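Local coordinates for protein probable chitinase A (Chromobacterium violaceum, PDB 4TX8) that probably hydrolyses chitin from within its chains as a family 18 glycoside hydrolase, helped by a module that probably binds carbohydrate, at residues A[361-366]-A[410-415]; A[194-199]-A[239-244]; A[169-172]-A[176-179]; A[52-55]-A[61-64]. All coordinates share one frame; numbering follows the deposited sequence. Where two conformers were deposited one is given.

Contact 1: A[361-366]-A[410-415]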
loop_
_atom_site.group_PDB
_atom_site.type_symbol
_atom_site.label_atom_id
_atom_site.label_comp_id
_atom_site.label_asym_id
_atom_site.label_seq_id
_atom_site.Cartn_x
_atom_site.Cartn_y
_atom_site.Cartn_z
ATOM N N VAL A 361 -10.333 -0.505 -9.704
ATOM C CA VAL A 361 -10.539 -1.880 -10.137
ATOM C C VAL A 361 -11.639 -2.546 -9.321
ATOM O O VAL A 361 -11.881 -2.179 -8.175
ATOM C CB VAL A 361 -9.243 -2.717 -10.012
ATOM C CG1 VAL A 361 -8.170 -2.197 -10.957
ATOM C CG2 VAL A 361 -8.744 -2.712 -8.575
ATOM N N THR A 362 -12.311 -3.520 -9.921
ATOM C CA THR A 362 -13.249 -4.362 -9.191
ATOM C C THR A 362 -12.489 -5.499 -8.525
ATOM O O THR A 362 -11.354 -5.798 -8.898
ATOM C CB THR A 362 -14.321 -4.959 -10.111
ATOM O OG1 THR A 362 -13.686 -5.787 -11.093
ATOM C CG2 THR A 362 -15.106 -3.857 -10.809
ATOM N N ALA A 363 -13.120 -6.138 -7.545
ATOM C CA ALA A 363 -12.535 -7.307 -6.903
ATOM C C ALA A 363 -12.315 -8.421 -7.923
ATOM O O ALA A 363 -11.351 -9.181 -7.826
ATOM C CB ALA A 363 -13.419 -7.789 -5.770
ATOM N N ASP A 364 -13.216 -8.508 -8.899
ATOM C CA ASP A 364 -13.125 -9.512 -9.955
ATOM C C ASP A 364 -11.869 -9.313 -10.798
ATOM O O ASP A 364 -11.167 -10.269 -11.123
ATOM C CB ASP A 364 -14.368 -9.460 -10.848
ATOM C CG ASP A 364 -14.396 -10.576 -11.876
ATOM O OD1 ASP A 364 -14.270 -11.754 -11.483
ATOM O OD2 ASP A 364 -14.539 -10.276 -13.080
ATOM N N THR A 365 -11.597 -8.061 -11.154
ATOM C CA THR A 365 -10.404 -7.710 -11.918
ATOM C C THR A 365 -9.136 -8.131 -11.176
ATOM O O THR A 365 -8.220 -8.704 -11.771
ATOM C CB THR A 365 -10.344 -6.196 -12.206
ATOM O OG1 THR A 365 -11.303 -5.864 -13.215
ATOM C CG2 THR A 365 -8.955 -5.792 -12.681
ATOM N N VAL A 366 -9.093 -7.846 -9.876
ATOM C CA VAL A 366 -7.960 -8.243 -9.048
ATOM C C VAL A 366 -7.805 -9.762 -9.064
ATOM O O VAL A 366 -6.705 -10.276 -9.276
ATOM C CB VAL A 366 -8.112 -7.751 -7.591
ATOM C CG1 VAL A 366 -7.042 -8.363 -6.701
ATOM C CG2 VAL A 366 -8.052 -6.226 -7.532
ATOM N N SER A 410 -11.363 -5.809 0.830
ATOM C CA SER A 410 -10.599 -6.780 1.611
ATOM C C SER A 410 -11.245 -8.165 1.666
ATOM O O SER A 410 -10.547 -9.171 1.584
ATOM C CB SER A 410 -10.378 -6.263 3.034
ATOM O OG SER A 410 -11.607 -6.034 3.699
ATOM N N ARG A 411 -12.566 -8.227 1.799
ATOM C CA ARG A 411 -13.225 -9.527 1.935
ATOM C C ARG A 411 -13.074 -10.398 0.678
ATOM O O ARG A 411 -12.587 -11.525 0.778
ATOM C CB ARG A 411 -14.708 -9.358 2.298
ATOM C CG ARG A 411 -14.958 -9.047 3.764
ATOM C CD ARG A 411 -16.436 -8.819 4.041
ATOM N NE ARG A 411 -16.683 -8.524 5.450
ATOM C CZ ARG A 411 -17.845 -8.096 5.935
ATOM N NH1 ARG A 411 -18.879 -7.906 5.125
ATOM N NH2 ARG A 411 -17.973 -7.855 7.234
ATOM N N PRO A 412 -13.472 -9.892 -0.508
ATOM C CA PRO A 412 -13.321 -10.813 -1.643
ATOM C C PRO A 412 -11.871 -11.004 -2.086
ATOM O O PRO A 412 -11.529 -12.086 -2.561
ATOM C CB PRO A 412 -14.144 -10.143 -2.750
ATOM C CG PRO A 412 -14.142 -8.697 -2.398
ATOM C CD PRO A 412 -14.145 -8.639 -0.900
ATOM N N VAL A 413 -11.031 -9.986 -1.928
ATOM C CA VAL A 413 -9.651 -10.090 -2.389
ATOM C C VAL A 413 -8.838 -11.037 -1.499
ATOM O O VAL A 413 -8.050 -11.838 -2.003
ATOM C CB VAL A 413 -8.974 -8.710 -2.463
ATOM C CG1 VAL A 413 -7.477 -8.851 -2.688
ATOM C CG2 VAL A 413 -9.603 -7.883 -3.583
ATOM N N ALA A 414 -9.043 -10.969 -0.186
ATOM C CA ALA A 414 -8.389 -11.916 0.717
ATOM C C ALA A 414 -8.829 -13.342 0.402
ATOM O O ALA A 414 -8.022 -14.267 0.459
ATOM C CB ALA A 414 -8.684 -11.583 2.171
ATOM N N ALA A 415 -10.105 -13.513 0.068
ATOM C CA ALA A 415 -10.624 -14.826 -0.301
ATOM C C ALA A 415 -9.926 -15.351 -1.553
ATOM O O ALA A 415 -9.598 -16.534 -1.636
ATOM C CB ALA A 415 -12.129 -14.768 -0.515
HETATM O O HOH W 1 -11.353 -10.767 -5.549
#
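The main-chain oxygen of A363 accepts a hydrogen bond from a bound water, A363 O lying 2.8 Å from the water oxygen. The same water turns its other bond to P412 O, a weak one at 3.3 Å, so that a solvent molecule links two segments that make no direct polar bond. P412 O also accepts a hydrogen bond from S416 OG, one turn further along its own helix.

Next to this bridge the contact is apolar. The methyl CB of A363 sits against the outer corner of the proline ring, 3.6 Å from P412 CG. One turn on, V366 and V413 cross at about a right angle. V366 holds CG1 anti to its own N (chi1 171°), which carries that methyl to the pair at the end of V413: V366 CG1 is 4.1 Å from V413 CG2 and equally far from V413 CG1. The small A363 side chain allows a close approach, its CA coming within 6.0 Å of V413 CA. V366 is buried further by F409 and by F347 of strand 345-350.

The start of helix 363-375 is fixed locally by its N-cap, T362, whose OG1 accepts from T365 N at 3.1 Å with an N-H...O angle of 159°. Beyond the pair, R411 NH1 reaches N45 O, across to the carbohydrate-binding module. Helix 363-375 follows strand 345-350 and helix 410-417 comes after strand 393-397, so the arrangement is the side-by-side packing of helices outside a TIM barrel, late in the GH18 chain.

Contact 2: A[194-199]-A[239-244]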
loop_
_atom_site.group_PDB
_atom_site.type_symbol
_atom_site.label_atom_id
_atom_site.label_comp_id
_atom_site.label_asym_id
_atom_site.label_seq_id
_atom_site.Cartn_x
_atom_site.Cartn_y
_atom_site.Cartn_z
ATOM N N THR A 194 25.527 13.586 6.609
ATOM C CA THR A 194 24.962 13.997 7.890
ATOM C C THR A 194 23.468 13.707 7.956
ATOM O O THR A 194 22.946 13.292 8.991
ATOM C CB THR A 194 25.184 15.495 8.151
ATOM O OG1 THR A 194 26.532 15.848 7.813
ATOM C CG2 THR A 194 24.920 15.822 9.613
ATOM N N GLN A 195 22.782 13.930 6.843
ATOM C CA GLN A 195 21.346 13.702 6.791
ATOM C C GLN A 195 21.052 12.208 6.771
ATOM O O GLN A 195 20.086 11.751 7.383
ATOM C CB GLN A 195 20.740 14.401 5.574
ATOM C CG GLN A 195 20.863 15.916 5.647
ATOM C CD GLN A 195 20.356 16.613 4.405
ATOM O OE1 GLN A 195 20.252 16.008 3.339
ATOM N NE2 GLN A 195 20.038 17.895 4.537
ATOM N N VAL A 196 21.900 11.455 6.074
ATOM C CA VAL A 196 21.811 10.000 6.058
ATOM C C VAL A 196 21.875 9.448 7.481
ATOM O O VAL A 196 21.067 8.601 7.861
ATOM C CB VAL A 196 22.937 9.374 5.206
ATOM C CG1 VAL A 196 23.010 7.868 5.428
ATOM C CG2 VAL A 196 22.730 9.695 3.731
ATOM N N GLN A 197 22.822 9.950 8.268
ATOM C CA GLN A 197 22.983 9.491 9.642
ATOM C C GLN A 197 21.770 9.836 10.505
ATOM O O GLN A 197 21.337 9.022 11.321
ATOM C CB GLN A 197 24.256 10.075 10.255
ATOM C CG GLN A 197 25.529 9.496 9.660
ATOM C CD GLN A 197 25.545 7.979 9.697
ATOM O OE1 GLN A 197 25.610 7.322 8.658
ATOM N NE2 GLN A 197 25.486 7.415 10.898
ATOM N N ASN A 198 21.215 11.032 10.320
ATOM C CA ASN A 198 20.012 11.429 11.050
ATOM C C ASN A 198 18.829 10.540 10.679
ATOM O O ASN A 198 18.032 10.155 11.534
ATOM C CB ASN A 198 19.667 12.895 10.779
ATOM C CG ASN A 198 20.637 13.857 11.440
ATOM O OD1 ASN A 198 21.344 13.497 12.380
ATOM N ND2 ASN A 198 20.665 15.092 10.956
ATOM N N PHE A 199 18.731 10.222 9.391
ATOM C CA PHE A 199 17.723 9.304 8.870
ATOM C C PHE A 199 17.828 7.954 9.560
ATOM O O PHE A 199 16.860 7.457 10.134
ATOM C CB PHE A 199 17.892 9.153 7.353
ATOM C CG PHE A 199 16.889 8.236 6.698
ATOM C CD1 PHE A 199 17.136 6.875 6.591
ATOM C CD2 PHE A 199 15.722 8.744 6.150
ATOM C CE1 PHE A 199 16.229 6.034 5.974
ATOM C CE2 PHE A 199 14.809 7.910 5.531
ATOM C CZ PHE A 199 15.065 6.551 5.440
ATOM N N VAL A 239 19.038 2.953 3.936
ATOM C CA VAL A 239 18.227 1.785 4.264
ATOM C C VAL A 239 19.120 0.604 4.655
ATOM O O VAL A 239 18.830 -0.109 5.614
ATOM C CB VAL A 239 17.300 1.395 3.093
ATOM C CG1 VAL A 239 16.560 0.106 3.397
ATOM C CG2 VAL A 239 16.305 2.517 2.820
ATOM N N LYS A 240 20.219 0.423 3.928
ATOM C CA LYS A 240 21.188 -0.624 4.244
ATOM C C LYS A 240 21.780 -0.465 5.645
ATOM O O LYS A 240 21.934 -1.447 6.375
ATOM C CB LYS A 240 22.313 -0.637 3.212
ATOM C CG LYS A 240 21.914 -1.198 1.861
ATOM C CD LYS A 240 22.984 -0.894 0.827
ATOM C CE LYS A 240 23.652 -2.158 0.308
ATOM N NZ LYS A 240 22.769 -2.920 -0.617
ATOM N N GLN A 241 22.111 0.771 6.014
ATOM C CA GLN A 241 22.687 1.056 7.329
ATOM C C GLN A 241 21.661 0.825 8.430
ATOM O O GLN A 241 21.982 0.291 9.491
ATOM C CB GLN A 241 23.211 2.493 7.397
ATOM C CG GLN A 241 24.477 2.736 6.586
ATOM C CD GLN A 241 24.942 4.181 6.649
ATOM O OE1 GLN A 241 25.111 4.837 5.621
ATOM N NE2 GLN A 241 25.157 4.681 7.860
ATOM N N LEU A 242 20.425 1.235 8.162
ATOM C CA LEU A 242 19.329 1.041 9.099
ATOM C C LEU A 242 19.081 -0.442 9.343
ATOM O O LEU A 242 18.957 -0.873 10.488
ATOM C CB LEU A 242 18.055 1.713 8.583
ATOM C CG LEU A 242 16.786 1.450 9.399
ATOM C CD1 LEU A 242 16.975 1.884 10.843
ATOM C CD2 LEU A 242 15.586 2.151 8.780
ATOM N N LYS A 243 19.011 -1.222 8.267
ATOM C CA LYS A 243 18.764 -2.654 8.401
ATOM C C LYS A 243 19.901 -3.352 9.143
ATOM O O LYS A 243 19.663 -4.271 9.927
ATOM C CB LYS A 243 18.562 -3.308 7.034
ATOM C CG LYS A 243 18.595 -4.831 7.098
ATOM C CD LYS A 243 18.278 -5.476 5.767
ATOM C CE LYS A 243 18.266 -6.990 5.896
ATOM N NZ LYS A 243 17.634 -7.622 4.708
ATOM N N ALA A 244 21.132 -2.914 8.894
ATOM C CA ALA A 244 22.292 -3.479 9.577
ATOM C C ALA A 244 22.142 -3.349 11.090
ATOM O O ALA A 244 22.490 -4.262 11.839
ATOM C CB ALA A 244 23.575 -2.805 9.108
HETATM O O HOH W 2 26.642 7.332 5.348
#
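Q241 extends its side chain across V196, the two crossing at about a right angle, and touches the methyl V196 CG1 with OE1 at 3.7 Å. Its carboxamide then meets that of Q197. Q241 NE2 donates to Q197 OE1 over 2.8 Å, with an N-H...O angle of 159°, and approaches in the carbonyl plane on a lone pair. The amide planes are only 19° apart, so the two amides lie nearly coplanar. Q197 starts out pointing away from helix 230-246; the bend at its chi2 (-53°) swings the amide back across the gap. Q197 was modelled in two conformers, so the bond is certain only for the one described.

A water spans the two oxygens, donating to Q241 OE1 at 2.9 Å and, weakly, to Q197 OE1 at 3.5 Å. Q241 OE1 also bonds to S237 OG, one turn back on its own helix. V196 and F199 also rest on A238, as helices 193-210 and 230-246 lie next to each other around the barrel; within these segments the nearest CA atoms, Q197 CA and Q241 CA, are 8.8 Å apart. An amide held through its oxygen by both a serine and a water probably has its rotation set, which would direct NE2 at Q197.

Contact 3: A[169-172]-A[176-179]; sequences AQQA and KVVL
Apolar contact centres on one branch of V177, which sets its CG2 methyl against helix 160-171 near Q170 and Q171. V177 CG2 lies 4.2 Å from Q170 CB and 4.4 Å from Q171 CG, so two successive glutamines offer their aliphatic parts to a single methyl. With CG1 anti to the backbone N (chi1 -176°), the other branch of V177 is the one that faces the helix. The chain closes up quickly here: Q171 CA and K176 CA are 5.8 Å apart, and three residues separate segments 169-172 and 176-179.

Polar interactions take the amide ends elsewhere. Q170 folds at chi2 (-73°) and delivers NE2 to L126 O, with a weaker bond to V129 O. Q171 runs on in extended form, and its NE2 donates to D213 OD2 and to G211 O. The backbone nitrogen V177 N also donates to D213 OD2, so one carboxylate oxygen accepts from both sides of the contact.

Main-chain pairing places V177 within the barrel. K176 and V178 bond to strand 135-143 or the residue just before it, making this the return of a β-α-β crossover from that strand through helix 160-171 to the parallel strand 176-182. The chemistry implies a division of labour along each glutamine: methylenes pack on valine, while amides serve main-chain carbonyls and D213, just ahead of strand 214-218.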
loop_
_atom_site.group_PDB
_atom_site.type_symbol
_atom_site.label_atom_id
_atom_site.label_comp_id
_atom_site.label_asym_id
_atom_site.label_seq_id
_atom_site.Cartn_x
_atom_site.Cartn_y
_atom_site.Cartn_z
ATOM N N ALA A 169 -0.007 -7.671 19.320
ATOM C CA ALA A 169 -1.153 -8.563 19.166
ATOM C C ALA A 169 -1.386 -8.925 17.703
ATOM O O ALA A 169 -1.749 -10.056 17.389
ATOM C CB ALA A 169 -2.402 -7.930 19.759
ATOM N N GLN A 170 -1.176 -7.963 16.811
ATOM C CA GLN A 170 -1.315 -8.220 15.380
ATOM C C GLN A 170 -0.170 -9.097 14.879
ATOM O O GLN A 170 -0.371 -9.984 14.047
ATOM C CB GLN A 170 -1.363 -6.909 14.592
ATOM C CG GLN A 170 -2.656 -6.114 14.763
ATOM C CD GLN A 170 -3.842 -6.732 14.039
ATOM O OE1 GLN A 170 -3.735 -7.801 13.437
ATOM N NE2 GLN A 170 -4.980 -6.052 14.088
ATOM N N GLN A 171 1.030 -8.851 15.394
ATOM C CA GLN A 171 2.184 -9.663 15.033
ATOM C C GLN A 171 2.005 -11.095 15.527
ATOM O O GLN A 171 2.391 -12.045 14.850
ATOM C CB GLN A 171 3.468 -9.045 15.591
ATOM C CG GLN A 171 3.863 -7.754 14.878
ATOM C CD GLN A 171 4.965 -6.993 15.592
ATOM O OE1 GLN A 171 5.160 -7.148 16.797
ATOM N NE2 GLN A 171 5.690 -6.165 14.848
ATOM N N ALA A 172 1.393 -11.245 16.698
ATOM C CA ALA A 172 1.121 -12.564 17.263
ATOM C C ALA A 172 0.180 -13.377 16.372
ATOM O O ALA A 172 0.128 -14.602 16.468
ATOM C CB ALA A 172 0.538 -12.431 18.661
ATOM N N LYS A 176 2.380 -8.417 9.686
ATOM C CA LYS A 176 3.493 -7.482 9.785
ATOM C C LYS A 176 2.944 -6.072 9.956
ATOM O O LYS A 176 1.925 -5.720 9.361
ATOM C CB LYS A 176 4.391 -7.560 8.549
ATOM C CG LYS A 176 5.083 -8.897 8.371
ATOM C CD LYS A 176 6.026 -9.178 9.527
ATOM C CE LYS A 176 6.626 -10.565 9.421
ATOM N NZ LYS A 176 7.448 -10.905 10.616
ATOM N N VAL A 177 3.610 -5.276 10.785
ATOM C CA VAL A 177 3.231 -3.884 10.977
ATOM C C VAL A 177 4.429 -3.001 10.663
ATOM O O VAL A 177 5.422 -3.007 11.389
ATOM C CB VAL A 177 2.745 -3.609 12.410
ATOM C CG1 VAL A 177 2.271 -2.168 12.539
ATOM C CG2 VAL A 177 1.632 -4.578 12.794
ATOM N N VAL A 178 4.344 -2.249 9.572
ATOM C CA VAL A 178 5.494 -1.478 9.126
ATOM C C VAL A 178 5.167 0.015 9.066
ATOM O O VAL A 178 4.008 0.407 8.932
ATOM C CB VAL A 178 6.009 -1.993 7.750
ATOM C CG1 VAL A 178 5.390 -3.347 7.426
ATOM C CG2 VAL A 178 5.730 -1.007 6.636
ATOM N N LEU A 179 6.200 0.841 9.196
ATOM C CA LEU A 179 6.044 2.287 9.201
ATOM C C LEU A 179 6.329 2.854 7.819
ATOM O O LEU A 179 7.399 2.623 7.264
ATOM C CB LEU A 179 6.980 2.916 10.235
ATOM C CG LEU A 179 6.929 4.438 10.342
ATOM C CD1 LEU A 179 5.523 4.889 10.700
ATOM C CD2 LEU A 179 7.937 4.943 11.364
#

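Contact 4: A[52-55]-A[61-64]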
loop_
_atom_site.group_PDB
_atom_site.type_symbol
_atom_site.label_atom_id
_atom_site.label_comp_id
_atom_site.label_asym_id
_atom_site.label_seq_id
_atom_site.Cartn_x
_atom_site.Cartn_y
_atom_site.Cartn_z
ATOM N N VAL A 52 -25.582 9.552 15.522
ATOM C CA VAL A 52 -26.480 10.678 15.729
ATOM C C VAL A 52 -27.914 10.283 15.403
ATOM O O VAL A 52 -28.163 9.628 14.391
ATOM C CB VAL A 52 -26.079 11.889 14.850
ATOM C CG1 VAL A 52 -27.047 13.040 15.047
ATOM C CG2 VAL A 52 -24.649 12.330 15.147
ATOM N N ALA A 53 -28.853 10.665 16.263
ATOM C CA ALA A 53 -30.268 10.487 15.960
ATOM C C ALA A 53 -30.642 11.396 14.799
ATOM O O ALA A 53 -30.547 12.617 14.900
ATOM C CB ALA A 53 -31.130 10.785 17.173
ATOM N N HIS A 54 -31.064 10.796 13.692
ATOM C CA HIS A 54 -31.344 11.557 12.483
ATOM C C HIS A 54 -32.200 10.768 11.510
ATOM O O HIS A 54 -32.376 9.557 11.653
ATOM C CB HIS A 54 -30.044 11.941 11.783
ATOM C CG HIS A 54 -29.400 10.795 11.071
ATOM N ND1 HIS A 54 -28.823 9.736 11.741
ATOM C CD2 HIS A 54 -29.265 10.521 9.751
ATOM C CE1 HIS A 54 -28.351 8.868 10.866
ATOM N NE2 HIS A 54 -28.605 9.321 9.651
ATOM N N THR A 55 -32.705 11.467 10.503
ATOM C CA THR A 55 -33.394 10.837 9.391
ATOM C C THR A 55 -32.518 10.918 8.148
ATOM O O THR A 55 -31.917 11.955 7.873
ATOM C CB THR A 55 -34.755 11.507 9.121
ATOM O OG1 THR A 55 -35.659 11.189 10.185
ATOM C CG2 THR A 55 -35.345 11.030 7.804
ATOM N N ASN A 61 -28.410 11.396 0.155
ATOM C CA ASN A 61 -27.345 10.393 0.051
ATOM C C ASN A 61 -26.417 10.369 1.270
ATOM O O ASN A 61 -25.193 10.290 1.139
ATOM C CB ASN A 61 -26.526 10.609 -1.224
ATOM C CG ASN A 61 -25.633 9.424 -1.551
ATOM O OD1 ASN A 61 -26.013 8.268 -1.346
ATOM N ND2 ASN A 61 -24.431 9.707 -2.039
ATOM N N TRP A 62 -27.008 10.428 2.459
ATOM C CA TRP A 62 -26.248 10.324 3.701
ATOM C C TRP A 62 -26.001 8.863 4.081
ATOM O O TRP A 62 -26.291 8.448 5.205
ATOM C CB TRP A 62 -26.981 11.037 4.837
ATOM C CG TRP A 62 -27.090 12.516 4.657
ATOM C CD1 TRP A 62 -26.411 13.284 3.757
ATOM C CD2 TRP A 62 -27.931 13.410 5.396
ATOM N NE1 TRP A 62 -26.777 14.603 3.889
ATOM C CE2 TRP A 62 -27.708 14.708 4.890
ATOM C CE3 TRP A 62 -28.851 13.241 6.437
ATOM C CZ2 TRP A 62 -28.373 15.829 5.389
ATOM C CZ3 TRP A 62 -29.511 14.359 6.933
ATOM C CH2 TRP A 62 -29.267 15.634 6.407
ATOM N N ASN A 63 -25.470 8.082 3.144
ATOM C CA ASN A 63 -25.275 6.657 3.387
ATOM C C ASN A 63 -24.066 6.417 4.294
ATOM O O ASN A 63 -23.170 7.260 4.370
ATOM C CB ASN A 63 -25.138 5.892 2.060
ATOM C CG ASN A 63 -23.823 6.160 1.354
ATOM O OD1 ASN A 63 -22.764 5.699 1.785
ATOM N ND2 ASN A 63 -23.888 6.891 0.247
ATOM N N PRO A 64 -24.048 5.274 5.003
ATOM C CA PRO A 64 -22.983 4.979 5.969
ATOM C C PRO A 64 -21.556 5.043 5.408
ATOM O O PRO A 64 -20.648 5.433 6.139
ATOM C CB PRO A 64 -23.319 3.556 6.416
ATOM C CG PRO A 64 -24.801 3.474 6.295
ATOM C CD PRO A 64 -25.132 4.273 5.062
HETATM O O HOH W 3 -28.185 8.054 7.209
#
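Within the family 5/12 carbohydrate-binding module, H54 and T55 of the short strand 54-55 meet the indole of W62 in the loop that follows. The six-membered part of the indole does the touching: W62 CZ3 comes to 3.5 Å from the backbone oxygen T55 O, and W62 CE3 to 4.3 Å from H54 CD2. Both approaches are oblique. The indole reaches them because W62 CG stands beside its own N (chi1 -66°), anti to the carbonyl carbon.

The imidazole is gripped at its rim by two partners lying in the ring plane. H54 ND1 donates to V52 O at 2.7 Å, with an N-H...O angle of 162° and the nitrogen tilted 34° from the carbonyl plane. At the other nitrogen, H54 NE2 is 2.8 Å from a water that donates in turn to W62 O, also at 2.8 Å. W62 is the centre of an inverse gamma turn; its indole and its carbonyl both meet the strand, the latter through the water. Across the turn N63 ND2 donates to N61 OD1 at 3.0 Å, from above the carbonyl plane and not on a lone pair.

W71 meets the H54 ring at a steep angle, and L70 lies against both H54 and W62. Further along the loop, P64 O accepts from R404 NH1 of the catalytic domain.

Overall arrangement
Contacts 1, 2 and 3 belong to the barrel and contact 4 to the carbohydrate-binding module. Contacts 3 and 2 follow in sequence, strand 176-182 leading into helix 193-210, and their nearest atoms are about 8 Å apart. Contacts 1 and 2 lie on opposite sides of the chain's centre, 37 Å between their centres. Contact 4 is most remote from contact 2, 49 Å centre to centre, but comes within about 12 Å of contact 1 at the nearest atoms. None adjoins the calcium ion bound by D218, E220 and A255, though D213, which contact 3 engages, leads into the strand ending at D218. Neither does contact 4 line the N-acetylglucosamine pocket around N47.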